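Local coordinates for catechol 2,3-dioxygenase (Pseudomonas sp. KL28, PDB 3HPY) that cleaves the aromatic ring of catechols such as 4-methylcatechol next to the two hydroxyls, using iron and dioxygen, in a long-chain alkylphenol degradation pathway, at the interface of chains A and B. Residues are numbered along the deposited sequence; one frame, centred on the assembly and turned at random. Chains: chain A/B, Catechol 2,3-dioxygenase.

The interface of chains A and B. Residues chain A 7-8, 52, 72; chain B 276-279.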
# COMPACT_ATOMS: atom_id res chain seq x y z
N LEU A 7 -6.10 6.57 29.96
CA LEU A 7 -6.52 6.50 28.56
C LEU A 7 -5.45 6.19 27.52
O LEU A 7 -5.61 5.26 26.72
CB LEU A 7 -7.20 7.80 28.14
CG LEU A 7 -8.41 8.31 28.91
CD1 LEU A 7 -8.83 9.65 28.30
CD2 LEU A 7 -9.55 7.31 28.86
N ARG A 8 -4.38 6.97 27.51
CA ARG A 8 -3.32 6.81 26.52
C ARG A 8 -2.07 7.59 26.91
O ARG A 8 -2.09 8.40 27.83
CB ARG A 8 -3.81 7.36 25.19
CG ARG A 8 -4.09 8.84 25.25
CD ARG A 8 -4.83 9.26 24.02
NE ARG A 8 -5.10 10.70 24.01
CZ ARG A 8 -6.19 11.25 24.52
NH1 ARG A 8 -7.13 10.50 25.07
NH2 ARG A 8 -6.36 12.56 24.46
N ASP A 52 -4.81 17.22 21.47
CA ASP A 52 -4.26 17.94 22.62
C ASP A 52 -3.02 18.75 22.28
O ASP A 52 -2.31 18.46 21.31
CB ASP A 52 -3.99 16.98 23.78
CG ASP A 52 -5.28 16.53 24.48
OD1 ASP A 52 -6.36 17.01 24.09
OD2 ASP A 52 -5.21 15.70 25.41
N LYS A 72 -2.63 10.46 30.13
CA LYS A 72 -3.83 11.24 30.38
C LYS A 72 -4.87 10.26 30.89
O LYS A 72 -4.99 9.14 30.36
CB LYS A 72 -4.34 11.89 29.10
CG LYS A 72 -5.53 12.79 29.33
CD LYS A 72 -6.07 13.32 28.02
CE LYS A 72 -6.69 14.69 28.20
NZ LYS A 72 -7.83 14.67 29.15
N TYR B 276 -11.04 9.27 21.39
CA TYR B 276 -10.99 8.90 22.77
C TYR B 276 -12.19 9.57 23.46
O TYR B 276 -12.67 10.58 22.97
CB TYR B 276 -9.68 9.34 23.43
CG TYR B 276 -8.52 8.37 23.18
CD1 TYR B 276 -8.18 7.40 24.12
CD2 TYR B 276 -7.79 8.43 22.00
CE1 TYR B 276 -7.16 6.51 23.89
CE2 TYR B 276 -6.78 7.53 21.75
CZ TYR B 276 -6.46 6.57 22.69
OH TYR B 276 -5.45 5.67 22.42
N PRO B 277 -12.66 9.04 24.61
CA PRO B 277 -13.82 9.55 25.34
C PRO B 277 -13.79 11.06 25.64
O PRO B 277 -14.83 11.67 25.88
CB PRO B 277 -13.83 8.74 26.61
CG PRO B 277 -13.22 7.45 26.22
CD PRO B 277 -12.13 7.82 25.24
N ASP B 278 -12.60 11.66 25.65
CA ASP B 278 -12.49 13.09 25.93
C ASP B 278 -12.60 13.95 24.67
O ASP B 278 -12.54 15.18 24.75
CB ASP B 278 -11.17 13.42 26.66
CG ASP B 278 -9.94 12.97 25.89
OD1 ASP B 278 -9.87 11.76 25.57
OD2 ASP B 278 -9.06 13.81 25.61
N TYR B 279 -12.76 13.32 23.51
CA TYR B 279 -12.87 14.07 22.27
C TYR B 279 -14.30 14.52 21.96
O TYR B 279 -15.26 13.83 22.29
CB TYR B 279 -12.36 13.24 21.08
CG TYR B 279 -10.85 13.05 20.99
CD1 TYR B 279 -10.30 12.28 19.97
CD2 TYR B 279 -9.98 13.63 21.91
CE1 TYR B 279 -8.92 12.09 19.87
CE2 TYR B 279 -8.60 13.44 21.82
CZ TYR B 279 -8.08 12.67 20.79
OH TYR B 279 -6.72 12.48 20.69
O HOH W 1 -4.35 4.22 24.60
O HOH W 2 -4.70 14.27 21.77
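A:Arg8 and B:Asp278 meet through matching first torsions: in each, CG lies between the backbone N and the carbonyl carbon (chi1 63° and 57°), and beyond it the arginine runs extended to NE, carrying the guanidinium to the carboxylate. This subunit interface of a homotetrameric extradiol dioxygenase of the vicinal oxygen chelate type exemplifies an end-on, bidentate arginine–aspartate salt bridge. NH1 of A:Arg8 donates to OD1 of B:Asp278 at 3.1 Å, on the syn side but tilted from the carboxylate plane. NH2 of A:Arg8 reaches OD2 of B:Asp278 at 3.2 Å along a nearly straight bond, using the syn lone pair. The two flat groups lie 17° apart, and the paired bonds fix their relative rotation.

The aliphatic stem of A:Arg8 rests on B:Tyr276, with CD over the middle of one ring face, 3.4 Å from its centroid, in a CH-pi contact. A:Lys72, bent near its end, adds a looser salt bridge from NZ to OD2 of B:Asp278 at 3.8 Å. From its own chain, A:Asp52 OD2 approaches A:Arg8 NH2 at 3.5 Å; A:Arg8 and A:Lys72 probably offset any repulsion between A:Asp52 and B:Asp278.

Water extends the contact at both tyrosine hydroxyls. One molecule, at the edge of the B:Tyr276 ring, joins its OH to the carbonyl oxygen of A:Leu7, while another links the B:Tyr279 hydroxyl to the backbone N of A:Asp52. Two-fold symmetry repeats the arrangement with the chains exchanged.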